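PDB 3SKV: SsfX3 from Streptomyces sp. SF2575, which probably transfers a salicylyl group onto a tetracycline intermediate during antibiotic biosynthesis, as a GDSL/SGNH-type acyltransferase. Local coordinates for residues 93-98 with 169-174; 40-45 with 176-181. The protein carries 1 engineered substitution. All coordinates share one frame; numbering follows the deposited sequence.

Interaction 1 of 2, residues 93-98 with 169-174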
loop_
_atom_site.group_PDB
_atom_site.type_symbol
_atom_site.label_atom_id
_atom_site.label_comp_id
_atom_site.label_asym_id
_atom_site.label_seq_id
_atom_site.Cartn_x
_atom_site.Cartn_y
_atom_site.Cartn_z
ATOM N N SER A 93 11.990 6.840 -25.102
ATOM C CA SER A 93 10.810 6.635 -25.945
ATOM C C SER A 93 9.711 7.709 -25.690
ATOM O O SER A 93 9.364 7.978 -24.543
ATOM C CB SER A 93 10.255 5.227 -25.717
ATOM O OG SER A 93 9.120 4.908 -26.503
ATOM N N PRO A 94 9.178 8.363 -26.749
ATOM C CA PRO A 94 8.113 9.361 -26.526
ATOM C C PRO A 94 6.749 8.704 -26.234
ATOM O O PRO A 94 5.782 9.402 -25.925
ATOM C CB PRO A 94 8.117 10.158 -27.830
ATOM C CG PRO A 94 8.510 9.159 -28.860
ATOM C CD PRO A 94 9.477 8.207 -28.194
ATOM N N TRP A 95 6.668 7.362 -26.340
ATOM C CA TRP A 95 5.428 6.622 -26.077
ATOM C C TRP A 95 5.670 5.262 -25.434
ATOM O O TRP A 95 6.774 4.717 -25.501
ATOM C CB TRP A 95 4.565 6.480 -27.351
ATOM C CG TRP A 95 5.183 5.679 -28.453
ATOM C CD1 TRP A 95 5.973 6.144 -29.458
ATOM C CD2 TRP A 95 5.076 4.257 -28.651
ATOM N NE1 TRP A 95 6.357 5.103 -30.278
ATOM C CE2 TRP A 95 5.828 3.936 -29.803
ATOM C CE3 TRP A 95 4.437 3.215 -27.946
ATOM C CZ2 TRP A 95 5.925 2.628 -30.293
ATOM C CZ3 TRP A 95 4.526 1.922 -28.436
ATOM C CH2 TRP A 95 5.266 1.633 -29.590
ATOM N N LEU A 96 4.629 4.700 -24.828
ATOM C CA LEU A 96 4.678 3.362 -24.275
ATOM C C LEU A 96 3.375 2.654 -24.424
ATOM O O LEU A 96 2.300 3.268 -24.400
ATOM C CB LEU A 96 5.262 3.260 -22.835
ATOM C CG LEU A 96 4.449 3.664 -21.599
ATOM C CD1 LEU A 96 3.308 2.672 -21.274
ATOM C CD2 LEU A 96 5.343 3.662 -20.408
ATOM N N ALA A 97 3.461 1.352 -24.528
ATOM C CA ALA A 97 2.271 0.508 -24.638
ATOM C C ALA A 97 2.437 -0.678 -23.719
ATOM O O ALA A 97 3.542 -1.191 -23.588
ATOM C CB ALA A 97 2.059 0.060 -26.079
ATOM N N VAL A 98 1.372 -1.060 -23.024
ATOM C CA VAL A 98 1.368 -2.199 -22.106
ATOM C C VAL A 98 0.184 -3.100 -22.441
ATOM O O VAL A 98 -0.945 -2.621 -22.529
ATOM C CB VAL A 98 1.344 -1.800 -20.609
ATOM C CG1 VAL A 98 1.344 -3.043 -19.713
ATOM C CG2 VAL A 98 2.514 -0.899 -20.250
ATOM N N GLU A 169 3.336 -7.723 -22.035
ATOM C CA GLU A 169 4.308 -7.028 -22.884
ATOM C C GLU A 169 4.351 -5.535 -22.623
ATOM O O GLU A 169 3.347 -4.930 -22.249
ATOM C CB GLU A 169 3.901 -7.236 -24.356
ATOM C CG GLU A 169 4.971 -6.954 -25.406
ATOM C CD GLU A 169 4.461 -6.872 -26.834
ATOM O OE1 GLU A 169 3.232 -7.013 -27.060
ATOM O OE2 GLU A 169 5.302 -6.650 -27.735
ATOM N N VAL A 170 5.521 -4.945 -22.846
ATOM C CA VAL A 170 5.762 -3.515 -22.815
ATOM C C VAL A 170 6.305 -3.181 -24.201
ATOM O O VAL A 170 7.157 -3.905 -24.733
ATOM C CB VAL A 170 6.686 -3.037 -21.674
ATOM C CG1 VAL A 170 6.953 -1.531 -21.773
ATOM C CG2 VAL A 170 6.076 -3.370 -20.308
ATOM N N ARG A 171 5.752 -2.157 -24.830
ATOM C CA ARG A 171 6.247 -1.754 -26.135
ATOM C C ARG A 171 6.709 -0.313 -26.088
ATOM O O ARG A 171 6.126 0.508 -25.379
ATOM C CB ARG A 171 5.201 -1.965 -27.224
ATOM C CG ARG A 171 5.194 -3.369 -27.790
ATOM C CD ARG A 171 3.953 -3.654 -28.626
ATOM N NE ARG A 171 3.688 -2.570 -29.572
ATOM C CZ ARG A 171 2.564 -1.865 -29.597
ATOM N NH1 ARG A 171 1.568 -2.162 -28.778
ATOM N NH2 ARG A 171 2.411 -0.884 -30.477
ATOM N N LEU A 172 7.771 -0.020 -26.824
ATOM C CA LEU A 172 8.385 1.307 -26.910
ATOM C C LEU A 172 8.737 1.573 -28.367
ATOM O O LEU A 172 8.683 0.644 -29.200
ATOM C CB LEU A 172 9.669 1.392 -26.041
ATOM C CG LEU A 172 9.557 0.967 -24.571
ATOM C CD1 LEU A 172 10.925 0.780 -23.952
ATOM C CD2 LEU A 172 8.723 1.949 -23.768
ATOM N N GLU A 173 9.115 2.843 -28.672
ATOM C CA GLU A 173 9.516 3.276 -29.998
ATOM C C GLU A 173 10.717 2.440 -30.450
ATOM O O GLU A 173 11.538 2.044 -29.615
ATOM C CB GLU A 173 9.866 4.776 -29.967
ATOM C CG GLU A 173 10.157 5.409 -31.326
ATOM C CD GLU A 173 8.932 5.875 -32.090
ATOM O OE1 GLU A 173 8.174 5.015 -32.601
ATOM O OE2 GLU A 173 8.729 7.106 -32.178
ATOM N N ALA A 174 10.816 2.165 -31.760
ATOM C CA ALA A 174 11.958 1.437 -32.315
ATOM C C ALA A 174 13.239 2.255 -32.054
ATOM O O ALA A 174 13.234 3.489 -32.180
ATOM C CB ALA A 174 11.770 1.269 -33.814
#

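Interaction 2 of 2, residues 40-45 with 176-181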
loop_
_atom_site.group_PDB
_atom_site.type_symbol
_atom_site.label_atom_id
_atom_site.label_comp_id
_atom_site.label_asym_id
_atom_site.label_seq_id
_atom_site.Cartn_x
_atom_site.Cartn_y
_atom_site.Cartn_z
ATOM N N PRO A 40 15.522 -7.673 -17.543
ATOM C CA PRO A 40 16.325 -7.208 -16.392
ATOM C C PRO A 40 16.354 -5.692 -16.170
ATOM O O PRO A 40 16.725 -5.276 -15.086
ATOM C CB PRO A 40 17.725 -7.782 -16.687
ATOM C CG PRO A 40 17.763 -7.965 -18.151
ATOM C CD PRO A 40 16.373 -8.396 -18.520
ATOM N N ALA A 41 15.984 -4.873 -17.176
ATOM C CA ALA A 41 15.962 -3.407 -17.028
ATOM C C ALA A 41 14.726 -2.955 -16.228
ATOM O O ALA A 41 14.732 -1.845 -15.696
ATOM C CB ALA A 41 16.018 -2.707 -18.393
ATOM N N LEU A 42 13.681 -3.815 -16.125
ATOM C CA LEU A 42 12.454 -3.495 -15.367
ATOM C C LEU A 42 12.607 -3.789 -13.884
ATOM O O LEU A 42 13.230 -4.786 -13.499
ATOM C CB LEU A 42 11.165 -4.161 -15.916
ATOM C CG LEU A 42 10.921 -4.107 -17.451
ATOM C CD1 LEU A 42 9.619 -4.755 -17.823
ATOM C CD2 LEU A 42 10.995 -2.693 -18.013
ATOM N N THR A 43 12.069 -2.887 -13.065
ATOM C CA THR A 43 12.047 -2.961 -11.612
ATOM C C THR A 43 10.593 -2.791 -11.176
ATOM O O THR A 43 9.938 -1.823 -11.567
ATOM C CB THR A 43 12.969 -1.864 -10.963
ATOM O OG1 THR A 43 14.291 -1.910 -11.507
ATOM C CG2 THR A 43 13.063 -2.002 -9.454
ATOM N N TYR A 44 10.105 -3.727 -10.361
ATOM C CA TYR A 44 8.776 -3.677 -9.768
ATOM C C TYR A 44 8.994 -3.270 -8.332
ATOM O O TYR A 44 9.690 -3.947 -7.581
ATOM C CB TYR A 44 8.047 -5.013 -9.853
ATOM C CG TYR A 44 7.719 -5.416 -11.274
ATOM C CD1 TYR A 44 8.667 -6.060 -12.076
ATOM C CD2 TYR A 44 6.468 -5.146 -11.826
ATOM C CE1 TYR A 44 8.384 -6.401 -13.394
ATOM C CE2 TYR A 44 6.165 -5.514 -13.134
ATOM C CZ TYR A 44 7.125 -6.145 -13.911
ATOM O OH TYR A 44 6.846 -6.477 -15.211
ATOM N N ARG A 45 8.500 -2.104 -7.985
ATOM C CA ARG A 45 8.649 -1.619 -6.633
ATOM C C ARG A 45 7.319 -1.840 -5.937
ATOM O O ARG A 45 6.262 -1.787 -6.567
ATOM C CB ARG A 45 9.114 -0.146 -6.626
ATOM C CG ARG A 45 10.385 0.084 -7.461
ATOM C CD ARG A 45 11.547 0.639 -6.675
ATOM N NE ARG A 45 12.617 1.153 -7.552
ATOM C CZ ARG A 45 13.915 0.854 -7.447
ATOM N NH1 ARG A 45 14.336 0.015 -6.507
ATOM N NH2 ARG A 45 14.795 1.363 -8.305
ATOM N N ALA A 176 14.536 2.937 -29.271
ATOM C CA ALA A 176 14.520 3.592 -27.966
ATOM C C ALA A 176 15.437 2.840 -26.981
ATOM O O ALA A 176 15.539 1.599 -27.044
ATOM C CB ALA A 176 13.099 3.639 -27.405
ATOM N N THR A 177 16.089 3.606 -26.082
ATOM C CA THR A 177 16.955 3.099 -25.027
ATOM C C THR A 177 16.095 2.488 -23.903
ATOM O O THR A 177 14.950 2.901 -23.677
ATOM C CB THR A 177 17.780 4.251 -24.423
ATOM O OG1 THR A 177 16.883 5.184 -23.819
ATOM C CG2 THR A 177 18.661 4.961 -25.452
ATOM N N LEU A 178 16.661 1.528 -23.184
ATOM C CA LEU A 178 15.978 0.901 -22.063
ATOM C C LEU A 178 17.023 0.670 -21.007
ATOM O O LEU A 178 17.999 -0.044 -21.246
ATOM C CB LEU A 178 15.283 -0.405 -22.499
ATOM C CG LEU A 178 14.589 -1.233 -21.400
ATOM C CD1 LEU A 178 13.429 -0.453 -20.703
ATOM C CD2 LEU A 178 14.120 -2.542 -21.947
ATOM N N GLU A 179 16.863 1.326 -19.858
ATOM C CA GLU A 179 17.827 1.214 -18.758
ATOM C C GLU A 179 17.137 0.941 -17.451
ATOM O O GLU A 179 15.988 1.340 -17.272
ATOM C CB GLU A 179 18.670 2.497 -18.623
ATOM C CG GLU A 179 19.526 2.864 -19.825
ATOM C CD GLU A 179 20.398 4.093 -19.608
ATOM O OE1 GLU A 179 19.845 5.185 -19.332
ATOM O OE2 GLU A 179 21.642 3.953 -19.673
ATOM N N LYS A 180 17.850 0.293 -16.522
ATOM C CA LYS A 180 17.345 0.026 -15.179
ATOM C C LYS A 180 17.371 1.323 -14.372
ATOM O O LYS A 180 18.334 2.097 -14.478
ATOM C CB LYS A 180 18.233 -1.022 -14.480
ATOM C CG LYS A 180 17.616 -1.624 -13.222
ATOM C CD LYS A 180 18.607 -2.471 -12.459
ATOM C CE LYS A 180 18.210 -3.926 -12.479
ATOM N NZ LYS A 180 19.220 -4.785 -13.151
ATOM N N ASP A 181 16.339 1.552 -13.550
ATOM C CA ASP A 181 16.329 2.662 -12.615
ATOM C C ASP A 181 17.199 2.174 -11.453
ATOM O O ASP A 181 16.830 1.210 -10.775
ATOM C CB ASP A 181 14.906 2.984 -12.138
ATOM C CG ASP A 181 14.846 3.900 -10.927
ATOM O OD1 ASP A 181 15.663 4.855 -10.853
ATOM O OD2 ASP A 181 13.969 3.690 -10.078
HETATM O O HOH W 1 14.217 -0.334 -13.628
#

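Interaction 1 of 2, residues 93-98 with 169-174
Backbone hydrogen bonds between A97 and R171 define the pairing of these two strands. A97 N gives its hydrogen to R171 O at 2.9 Å, and R171 N returns one to A97 O at 2.7 Å, a single antiparallel hydrogen-bonded pair. V98 and V170 follow as a non-hydrogen-bonded pair, and the CA hydrogens of V170 and V98 point at A97 O and E169 O. The strands are the two inner ones of a four-stranded antiparallel sheet in the N-terminal jelly roll of the protein, flanked by strands 33-35 and 141-145.

Where the regular pairing ends, side chains take over the polar links. The hydroxyl of S93 serves twice: OG receives E173 N in an almost straight bond of 3.0 Å and donates to W95 O at 2.6 Å, on a lone pair of that carbonyl. The indole NE1 of W95 meets E173 OE1 at 3.0 Å, within the ring plane but from above the carboxylate, whose plane stands 88° to the ring. The glutamate chain bends at chi2 (85°) to bring its carboxylate there.

Flat-group packing and apolar contact fill the rest. One face of the W95 indole lies on the backbone of L172 and E173. The R171 guanidinium, in a salt bridge with E142, turns one face to A97 CB and the rim of the indole, while L96 CB touches L172 CD2 at 3.8 Å.

Interaction 2 of 2, residues 40-45 with 176-181
R45 and D181 supply the charged link of this contact. NH2 of R45 reaches OD2 of D181 at 3.0 Å, near the guanidinium plane but from above the carboxylate; the two planes stand 86° apart, giving a salt bridge carried by one hydrogen bond. H88 also binds this oxygen through ND1, and T43 CG2 sits over the centre of the guanidinium. A leucine here in place of the arginine would probably leave OD2 of D181 with H88 but without its arginine mate, and would take the flat group away from the T43 methyl.

The remaining polar links are uncharged or weak. One water bridges the two backbones: it donates to A41 O at 2.6 Å and accepts from T43 OG1 and from D181 N. K180 NZ adds a weak bond to P40 O. In the jelly-roll domain, strand 43-45 and the weakly bonded strand 178-179 each pair with strand 86-91.

The apolar pairs join A41 and L42 to L178. The methyl of A41 packs against L178 CG at 3.6 Å; chi1 of 176° sets that CG opposite the leucine's backbone N, where it meets the methyl, and L42 CD2 approaches L178 CD1 more loosely.

Overall arrangement
Interaction 1 is nested within the chain loop closed by interaction 2, and their centres lie 12 Å apart, an illustration of how segments far apart in sequence become neighbours in a sandwich of strands. Segment 169-174 leads within a few residues into 176-181, so one run of chain serves both. They touch directly where S93 CB meets A176 CB at 3.7 Å and L172 CD1 meets L178 CD1 at 4.3 Å. Interaction 1 is buried between inner strands of one sheet, interaction 2 partly exposed on another. Both belong to the jelly-roll part, their centres about 27 and 22 Å from the centre of the chain.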